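Local coordinates for tubulin-like protein CetZ (Methanosaeta thermophila, PDB 3ZID), which binds GTP and probably hydrolyses it as a tubulin- and FtsZ-like cytoskeletal protein, and is probably involved in controlling archaeal cell shape, at residues 191-194 / 195-199; 202-205 / 206-210; 172-176 / 177-181. All coordinates share one frame; numbering follows the deposited sequence.

Contact 1. Residues 191-194 / 195-199; sequences DRIN and TMVAQ. With GDP (guanosine-5'-diphosphate), chain C.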
loop_
_atom_site.group_PDB
_atom_site.type_symbol
_atom_site.label_atom_id
_atom_site.label_comp_id
_atom_site.label_asym_id
_atom_site.label_seq_id
_atom_site.Cartn_x
_atom_site.Cartn_y
_atom_site.Cartn_z
ATOM N N ASP A 191 10.833 5.598 7.767
ATOM C CA ASP A 191 11.707 4.429 7.899
ATOM C C ASP A 191 11.033 3.294 8.658
ATOM O O ASP A 191 11.104 2.137 8.236
ATOM C CB ASP A 191 13.035 4.798 8.551
ATOM C CG ASP A 191 13.888 5.683 7.666
ATOM O OD1 ASP A 191 13.590 5.797 6.456
ATOM O OD2 ASP A 191 14.867 6.263 8.175
ATOM N N ARG A 192 10.354 3.611 9.761
ATOM C CA ARG A 192 9.668 2.546 10.489
ATOM C C ARG A 192 8.611 1.894 9.609
ATOM O O ARG A 192 8.541 0.676 9.503
ATOM C CB ARG A 192 9.021 3.065 11.761
ATOM C CG ARG A 192 8.371 1.952 12.608
ATOM C CD ARG A 192 7.695 2.511 13.860
ATOM N NE ARG A 192 7.266 1.453 14.774
ATOM C CZ ARG A 192 6.030 0.963 14.844
ATOM N NH1 ARG A 192 5.073 1.452 14.068
ATOM N NH2 ARG A 192 5.745 -0.008 15.706
ATOM N N ILE A 193 7.772 2.715 8.991
ATOM C CA ILE A 193 6.702 2.192 8.163
ATOM C C ILE A 193 7.251 1.372 7.005
ATOM O O ILE A 193 6.814 0.246 6.786
ATOM C CB ILE A 193 5.812 3.312 7.621
ATOM C CG1 ILE A 193 5.043 3.976 8.777
ATOM C CG2 ILE A 193 4.870 2.761 6.564
ATOM C CD1 ILE A 193 4.420 5.316 8.439
ATOM N N ASN A 194 8.211 1.945 6.275
ATOM C CA ASN A 194 8.778 1.305 5.098
ATOM C C ASN A 194 9.414 -0.039 5.485
ATOM O O ASN A 194 9.289 -1.029 4.767
ATOM C CB ASN A 194 9.828 2.200 4.414
ATOM C CG ASN A 194 9.261 3.496 3.878
ATOM O OD1 ASN A 194 8.048 3.717 3.866
ATOM N ND2 ASN A 194 10.157 4.385 3.452
ATOM N N THR A 195 10.079 -0.066 6.633
ATOM C CA THR A 195 10.695 -1.304 7.108
ATOM C C THR A 195 9.643 -2.373 7.387
ATOM O O THR A 195 9.843 -3.534 7.049
ATOM C CB THR A 195 11.562 -1.056 8.365
ATOM O OG1 THR A 195 12.685 -0.257 7.996
ATOM C CG2 THR A 195 12.065 -2.375 9.010
ATOM N N MET A 196 8.516 -1.971 7.969
ATOM C CA MET A 196 7.429 -2.904 8.272
ATOM C C MET A 196 6.789 -3.434 7.001
ATOM O O MET A 196 6.445 -4.612 6.925
ATOM C CB MET A 196 6.349 -2.237 9.148
ATOM C CG MET A 196 6.822 -1.830 10.531
ATOM S SD MET A 196 5.595 -0.875 11.432
ATOM C CE MET A 196 4.296 -2.085 11.602
ATOM N N VAL A 197 6.626 -2.566 6.000
ATOM C CA VAL A 197 6.003 -2.994 4.753
ATOM C C VAL A 197 6.911 -4.000 4.070
ATOM O O VAL A 197 6.487 -5.076 3.697
ATOM C CB VAL A 197 5.763 -1.821 3.776
ATOM C CG1 VAL A 197 5.184 -2.358 2.452
ATOM C CG2 VAL A 197 4.794 -0.809 4.396
ATOM N N ALA A 198 8.175 -3.625 3.922
ATOM C CA ALA A 198 9.162 -4.467 3.268
ATOM C C ALA A 198 9.284 -5.827 3.962
ATOM O O ALA A 198 9.386 -6.864 3.316
ATOM C CB ALA A 198 10.494 -3.755 3.225
ATOM N N GLN A 199 9.277 -5.812 5.286
ATOM C CA GLN A 199 9.420 -7.049 6.048
ATOM C C GLN A 199 8.272 -7.984 5.734
ATOM O O GLN A 199 8.473 -9.171 5.440
ATOM C CB GLN A 199 9.415 -6.738 7.532
ATOM C CG GLN A 199 9.788 -7.887 8.430
ATOM C CD GLN A 199 9.962 -7.416 9.873
ATOM O OE1 GLN A 199 9.316 -6.452 10.307
ATOM N NE2 GLN A 199 10.843 -8.078 10.612
HETATM P PB GDP C . 4.930 11.352 -5.439
HETATM O O1B GDP C . 4.207 10.075 -5.832
HETATM O O2B GDP C . 6.429 11.154 -5.555
HETATM O O3B GDP C . 4.468 12.465 -6.363
HETATM O O3A GDP C . 4.507 11.773 -3.950
HETATM P PA GDP C . 4.840 10.879 -2.658
HETATM O O1A GDP C . 5.894 11.523 -1.827
HETATM O O2A GDP C . 5.164 9.438 -2.985
HETATM O "O5'" GDP C . 3.414 10.916 -1.955
HETATM C "C5'" GDP C . 3.263 11.642 -0.745
HETATM C "C4'" GDP C . 2.529 10.745 0.242
HETATM O "O4'" GDP C . 3.371 9.628 0.531
HETATM C "C3'" GDP C . 2.327 11.496 1.530
HETATM O "O3'" GDP C . 1.179 10.925 2.155
HETATM C "C2'" GDP C . 3.573 11.156 2.300
HETATM O "O2'" GDP C . 3.309 11.231 3.697
HETATM C "C1'" GDP C . 3.819 9.719 1.887
HETATM N N9 GDP C . 5.224 9.310 1.854
HETATM C C8 GDP C . 6.240 9.918 1.211
HETATM N N7 GDP C . 7.384 9.208 1.358
HETATM C C5 GDP C . 7.085 8.128 2.110
HETATM C C6 GDP C . 7.810 6.964 2.625
HETATM O O6 GDP C . 9.024 6.841 2.414
HETATM N N1 GDP C . 7.132 6.068 3.339
HETATM C C2 GDP C . 5.823 6.191 3.598
HETATM N N2 GDP C . 5.227 5.235 4.340
HETATM N N3 GDP C . 5.070 7.230 3.160
HETATM C C4 GDP C . 5.653 8.196 2.418
#

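Contact 2. Residues 202-205 / 206-210; sequences LFLI and EALDS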
loop_
_atom_site.group_PDB
_atom_site.type_symbol
_atom_site.label_atom_id
_atom_site.label_comp_id
_atom_site.label_asym_id
_atom_site.label_seq_id
_atom_site.Cartn_x
_atom_site.Cartn_y
_atom_site.Cartn_z
ATOM N N LEU A 202 8.382 -9.298 1.945
ATOM C CA LEU A 202 9.418 -10.316 1.807
ATOM C C LEU A 202 8.997 -11.636 2.442
ATOM O O LEU A 202 9.232 -12.703 1.879
ATOM C CB LEU A 202 10.739 -9.815 2.378
ATOM C CG LEU A 202 11.408 -8.825 1.421
ATOM C CD1 LEU A 202 12.580 -8.142 2.101
ATOM C CD2 LEU A 202 11.852 -9.572 0.147
ATOM N N PHE A 203 8.344 -11.558 3.592
ATOM C CA PHE A 203 7.794 -12.742 4.247
ATOM C C PHE A 203 6.734 -13.347 3.298
ATOM O O PHE A 203 6.729 -14.554 3.048
ATOM C CB PHE A 203 7.198 -12.330 5.608
ATOM C CG PHE A 203 6.755 -13.478 6.495
ATOM C CD1 PHE A 203 6.832 -14.790 6.083
ATOM C CD2 PHE A 203 6.265 -13.216 7.767
ATOM C CE1 PHE A 203 6.414 -15.834 6.922
ATOM C CE2 PHE A 203 5.846 -14.243 8.607
ATOM C CZ PHE A 203 5.914 -15.556 8.175
ATOM N N LEU A 204 5.845 -12.514 2.767
ATOM C CA LEU A 204 4.806 -12.990 1.839
ATOM C C LEU A 204 5.379 -13.733 0.615
ATOM O O LEU A 204 4.909 -14.806 0.247
ATOM C CB LEU A 204 3.939 -11.827 1.378
ATOM C CG LEU A 204 2.849 -12.130 0.339
ATOM C CD1 LEU A 204 1.884 -13.195 0.855
ATOM C CD2 LEU A 204 2.105 -10.834 -0.051
ATOM N N ILE A 205 6.392 -13.146 -0.006
ATOM C CA ILE A 205 7.045 -13.747 -1.148
ATOM C C ILE A 205 7.701 -15.077 -0.775
ATOM O O ILE A 205 7.519 -16.068 -1.464
ATOM C CB ILE A 205 8.087 -12.777 -1.722
ATOM C CG1 ILE A 205 7.380 -11.597 -2.396
ATOM C CG2 ILE A 205 8.993 -13.482 -2.724
ATOM C CD1 ILE A 205 8.240 -10.359 -2.496
ATOM N N GLU A 206 8.425 -15.095 0.342
ATOM C CA GLU A 206 9.037 -16.328 0.859
ATOM C C GLU A 206 8.009 -17.442 1.077
ATOM O O GLU A 206 8.191 -18.564 0.620
ATOM C CB GLU A 206 9.801 -16.045 2.156
ATOM C CG GLU A 206 10.655 -17.225 2.629
ATOM C CD GLU A 206 11.668 -16.839 3.693
ATOM O OE1 GLU A 206 11.281 -16.194 4.691
ATOM O OE2 GLU A 206 12.854 -17.190 3.524
ATOM N N ALA A 207 6.920 -17.108 1.752
ATOM C CA ALA A 207 5.838 -18.041 2.003
ATOM C C ALA A 207 5.288 -18.591 0.696
ATOM O O ALA A 207 5.169 -19.805 0.535
ATOM C CB ALA A 207 4.722 -17.365 2.786
ATOM N N LEU A 208 4.955 -17.705 -0.238
ATOM C CA LEU A 208 4.417 -18.145 -1.531
ATOM C C LEU A 208 5.410 -19.010 -2.298
ATOM O O LEU A 208 5.023 -19.951 -2.991
ATOM C CB LEU A 208 3.980 -16.948 -2.387
ATOM C CG LEU A 208 2.801 -16.119 -1.863
ATOM C CD1 LEU A 208 2.600 -14.810 -2.645
ATOM C CD2 LEU A 208 1.522 -16.926 -1.867
ATOM N N ASP A 209 6.697 -18.717 -2.149
ATOM C CA ASP A 209 7.694 -19.437 -2.916
ATOM C C ASP A 209 8.097 -20.789 -2.362
ATOM O O ASP A 209 8.442 -21.683 -3.118
ATOM C CB ASP A 209 8.971 -18.618 -3.048
ATOM C CG ASP A 209 9.857 -19.124 -4.157
ATOM O OD1 ASP A 209 9.329 -19.770 -5.090
ATOM O OD2 ASP A 209 11.091 -18.956 -4.053
ATOM N N SER A 210 7.983 -20.966 -1.058
ATOM C CA SER A 210 8.510 -22.173 -0.438
ATOM C C SER A 210 7.539 -23.342 -0.538
ATOM O O SER A 210 7.952 -24.485 -0.633
ATOM C CB SER A 210 8.838 -21.894 1.032
ATOM O OG SER A 210 7.658 -21.669 1.774
#

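Contact 3. Residues 172-176 / 177-181; sequences ILVDN and QYLKR. With GDP (guanosine-5'-diphosphate), chain C.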
loop_
_atom_site.group_PDB
_atom_site.type_symbol
_atom_site.label_atom_id
_atom_site.label_comp_id
_atom_site.label_asym_id
_atom_site.label_seq_id
_atom_site.Cartn_x
_atom_site.Cartn_y
_atom_site.Cartn_z
ATOM N N ILE A 172 -3.255 -3.998 -0.990
ATOM C CA ILE A 172 -2.817 -3.956 0.398
ATOM C C ILE A 172 -2.736 -2.531 0.918
ATOM O O ILE A 172 -1.951 -1.724 0.430
ATOM C CB ILE A 172 -1.487 -4.629 0.593
ATOM C CG1 ILE A 172 -1.695 -6.152 0.516
ATOM C CG2 ILE A 172 -0.923 -4.281 1.973
ATOM C CD1 ILE A 172 -0.527 -6.909 -0.043
ATOM N N LEU A 173 -3.527 -2.244 1.938
ATOM C CA LEU A 173 -3.593 -0.899 2.500
ATOM C C LEU A 173 -2.521 -0.689 3.554
ATOM O O LEU A 173 -2.380 -1.486 4.455
ATOM C CB LEU A 173 -4.970 -0.662 3.123
ATOM C CG LEU A 173 -6.179 -0.745 2.188
ATOM C CD1 LEU A 173 -7.464 -0.595 2.994
ATOM C CD2 LEU A 173 -6.089 0.326 1.084
ATOM N N VAL A 174 -1.787 0.411 3.439
ATOM C CA VAL A 174 -0.799 0.805 4.434
ATOM C C VAL A 174 -1.227 2.185 4.960
ATOM O O VAL A 174 -1.256 3.171 4.215
ATOM C CB VAL A 174 0.617 0.895 3.814
ATOM C CG1 VAL A 174 1.682 1.198 4.884
ATOM C CG2 VAL A 174 0.954 -0.397 3.053
ATOM N N ASP A 175 -1.573 2.251 6.238
ATOM C CA ASP A 175 -2.087 3.495 6.812
ATOM C C ASP A 175 -0.995 4.267 7.548
ATOM O O ASP A 175 -0.660 3.941 8.676
ATOM C CB ASP A 175 -3.247 3.203 7.755
ATOM C CG ASP A 175 -3.924 4.480 8.274
ATOM O OD1 ASP A 175 -3.554 5.596 7.836
ATOM O OD2 ASP A 175 -4.862 4.358 9.088
ATOM N N ASN A 176 -0.450 5.301 6.909
ATOM C CA ASN A 176 0.613 6.089 7.535
ATOM C C ASN A 176 0.189 6.632 8.900
ATOM O O ASN A 176 0.994 6.707 9.822
ATOM C CB ASN A 176 1.046 7.260 6.639
ATOM C CG ASN A 176 2.164 6.901 5.668
ATOM O OD1 ASN A 176 2.664 5.769 5.647
ATOM N ND2 ASN A 176 2.555 7.876 4.839
ATOM N N GLN A 177 -1.080 7.001 9.026
ATOM C CA GLN A 177 -1.556 7.619 10.256
ATOM C C GLN A 177 -1.501 6.659 11.419
ATOM O O GLN A 177 -0.930 6.964 12.462
ATOM C CB GLN A 177 -2.984 8.156 10.079
ATOM C CG GLN A 177 -3.504 8.958 11.273
ATOM C CD GLN A 177 -2.585 10.112 11.646
ATOM O OE1 GLN A 177 -2.202 10.914 10.789
ATOM N NE2 GLN A 177 -2.231 10.206 12.931
ATOM N N TYR A 178 -2.073 5.481 11.224
ATOM C CA TYR A 178 -2.092 4.489 12.277
ATOM C C TYR A 178 -0.666 4.065 12.630
ATOM O O TYR A 178 -0.359 3.804 13.795
ATOM C CB TYR A 178 -2.901 3.275 11.825
ATOM C CG TYR A 178 -3.028 2.232 12.909
ATOM C CD1 TYR A 178 -3.785 2.486 14.050
ATOM C CD2 TYR A 178 -2.343 1.017 12.826
ATOM C CE1 TYR A 178 -3.900 1.542 15.054
ATOM C CE2 TYR A 178 -2.442 0.069 13.839
ATOM C CZ TYR A 178 -3.225 0.338 14.945
ATOM O OH TYR A 178 -3.332 -0.592 15.959
ATOM N N LEU A 179 0.218 4.052 11.634
ATOM C CA LEU A 179 1.571 3.543 11.841
ATOM C C LEU A 179 2.527 4.650 12.279
ATOM O O LEU A 179 3.642 4.374 12.723
ATOM C CB LEU A 179 2.091 2.859 10.574
ATOM C CG LEU A 179 1.295 1.631 10.104
ATOM C CD1 LEU A 179 1.889 1.037 8.828
ATOM C CD2 LEU A 179 1.223 0.562 11.190
ATOM N N LYS A 180 2.048 5.892 12.198
ATOM C CA LYS A 180 2.802 7.097 12.549
ATOM C C LYS A 180 3.480 7.003 13.908
ATOM O O LYS A 180 2.841 6.679 14.913
ATOM C CB LYS A 180 1.867 8.306 12.570
ATOM C CG LYS A 180 2.548 9.650 12.803
ATOM C CD LYS A 180 1.508 10.749 12.932
ATOM C CE LYS A 180 0.765 10.596 14.277
ATOM N NZ LYS A 180 -0.214 11.692 14.595
ATOM N N ARG A 181 4.785 7.278 13.914
ATOM C CA ARG A 181 5.615 7.248 15.119
ATOM C C ARG A 181 6.668 8.327 14.967
ATOM O O ARG A 181 6.850 8.863 13.880
ATOM C CB ARG A 181 6.299 5.890 15.331
ATOM C CG ARG A 181 5.375 4.698 15.395
ATOM C CD ARG A 181 4.437 4.806 16.574
ATOM N NE ARG A 181 3.166 4.145 16.303
ATOM C CZ ARG A 181 2.944 2.860 16.546
ATOM N NH1 ARG A 181 3.911 2.110 17.063
ATOM N NH2 ARG A 181 1.762 2.323 16.274
HETATM P PB GDP C . 4.930 11.352 -5.439
HETATM O O1B GDP C . 4.207 10.075 -5.832
HETATM O O2B GDP C . 6.429 11.154 -5.555
HETATM O O3B GDP C . 4.468 12.465 -6.363
HETATM O O3A GDP C . 4.507 11.773 -3.950
HETATM P PA GDP C . 4.840 10.879 -2.658
HETATM O O1A GDP C . 5.894 11.523 -1.827
HETATM O O2A GDP C . 5.164 9.438 -2.985
HETATM O "O5'" GDP C . 3.414 10.916 -1.955
HETATM C "C5'" GDP C . 3.263 11.642 -0.745
HETATM C "C4'" GDP C . 2.529 10.745 0.242
HETATM O "O4'" GDP C . 3.371 9.628 0.531
HETATM C "C3'" GDP C . 2.327 11.496 1.530
HETATM O "O3'" GDP C . 1.179 10.925 2.155
HETATM C "C2'" GDP C . 3.573 11.156 2.300
HETATM O "O2'" GDP C . 3.309 11.231 3.697
HETATM C "C1'" GDP C . 3.819 9.719 1.887
HETATM N N9 GDP C . 5.224 9.310 1.854
HETATM C C8 GDP C . 6.240 9.918 1.211
HETATM N N7 GDP C . 7.384 9.208 1.358
HETATM C C5 GDP C . 7.085 8.128 2.110
HETATM C C6 GDP C . 7.810 6.964 2.625
HETATM O O6 GDP C . 9.024 6.841 2.414
HETATM N N1 GDP C . 7.132 6.068 3.339
HETATM C C2 GDP C . 5.823 6.191 3.598
HETATM N N2 GDP C . 5.227 5.235 4.340
HETATM N N3 GDP C . 5.070 7.230 3.160
HETATM C C4 GDP C . 5.653 8.196 2.418
#

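Contact 1. Residues 191-194 / 195-199
Thr195 turns back on Asp191 one helical turn earlier, and carbonyl O of Asp191 accepts two bonds, one from Thr195 OG1 and one from Thr195 N, each 2.9 Å long. The two donors reach it from opposite faces of the carbonyl plane; OG1 can do so because it stands beside its own backbone N (chi1 -67°). The tightly packed side is that of Asn194 and Ile193, which face the nucleotide. Asn194 lays its amide along the Watson-Crick edge of GDP guanine: OD1 accepts from N1, 2.6 Å away, ND2 gives a nearly straight bond of 2.9 Å to O6 (171°), and the third bond, from N2 to OD1, is weak. Ile193 presses CG2 to within 3.3 Å of GDP N2, and the same CG2 touches Val197 CG2 more lightly, at 4.2 Å. A leucine at Asn194 would probably leave guanine N1 and O6 without their mates and blunt the recognition of the base. The other side is looser and partly open to solvent: the extended Arg192 chain runs out past Met196, whose SD lies 3.5 Å above the guanidinium plane, offset toward its rim, with NH1 the nearest nitrogen at 3.6 Å. These residues belong to helix 186-210, the long central helix of the tubulin/FtsZ fold. Asn194 and Ala198 pack on helix 10-30, where Arg22 also bonds Thr195 OG1; Ile193 and Val197 lean on Val174 of strand 172-175, and Met196 on Leu179 of helix 176-179.

Contact 2. Residues 202-205 / 206-210
Phe203 O receives the amide of Ala207 in a 2.9 Å bond with an N-H...O angle of 170°, a regular i to i+4 link in the last turns of helix 186-210, the central helix that runs between the GTPase domain and the C-terminal domain in the tubulin/FtsZ fold. Leu204 O is bonded by Leu208 N equally closely, at 2.9 Å, while the bond from Asp209 N to Ile205 O keeps that length but is more bent (141°), close to where the helix ends. Different faces of these turns carry different chemistry. Glu206 stretches its chain outward, and its carboxylate forms a salt bridge with Lys310; the ring of Phe203 makes a cation-pi contact with Arg315. On the greasy face, Leu204 reaches Phe107 of the parallel sheet as well as Met274, Leu317 and Val319 of the mixed sheet, and Ile205 joins it on Phe107. The buried Leu204 and Leu208 lie side by side and point the same way, although they leave the backbone differently: Leu204 CG is anti to its own N (chi1 177°), whereas Leu208 CG sits beside its N. That second choice sets Leu208 CG 3.3 Å from Leu204 O, the same oxygen that accepts from Leu208 N, and brings the methyls Leu204 CD1 and Leu208 CD1 to 3.9 Å.

Contact 3. Residues 172-176 / 177-181
An N-cap at the C-terminal end of strand 172-175, the last of the parallel sheet, starts the short helix 176-179 of the guanine pocket: Asp175 folds its carboxylate over the first turn, and OD1 accepts from Gln177 N at 3.1 Å. The donor comes from well above the carboxylate plane, 58° out of it, so the bond is not ideally aimed. Asp175 CG stands anti to the backbone N (chi1 -174°), which carries OD2 to 3.5 Å from Tyr178 CB; the two side chains cross at about a right angle, though the carboxylate and ring planes differ by only 27°. Asp175 also closes the turn from its backbone, its O accepting from Leu179 N at 3.1 Å. The cap and this backbone bond are likely to steady the turn from which Asn176 faces the nucleotide. Its buried amide pairs with the guanine of GDP through two bonds: OD1 accepts a hydrogen bond from N2 at 2.9 Å, and ND2 donates one to N3 at 3.1 Å. Gln177 turns elsewhere, its OE1 bonded by the backbone amide of Arg146. On the apolar side, where both side chains meet Ile193 of helix 186-210, Val174 and Leu179 cross nearly at right angles, Val174 CG1 meeting Leu179 CD1 at 4.0 Å.

In the fold
Contacts 1 and 3 work on one ligand: Asn194 takes the Watson-Crick edge of guanine and Asn176 the N2/N3 side, so N2 is shared between them, the bond to Asn194 being the weak one. They also touch directly, through Ile193 against Asn176 and Leu179. Both are partly buried, with polar amides inside and long charged chains, Arg192 and Arg181, toward the outside. Contact 2 uses the same helix as contact 1, but its centre lies about 16 Å farther along, away from the nucleotide. It is the most buried of the three, and Leu204 there reaches both sheets, by apolar packing rather than base recognition.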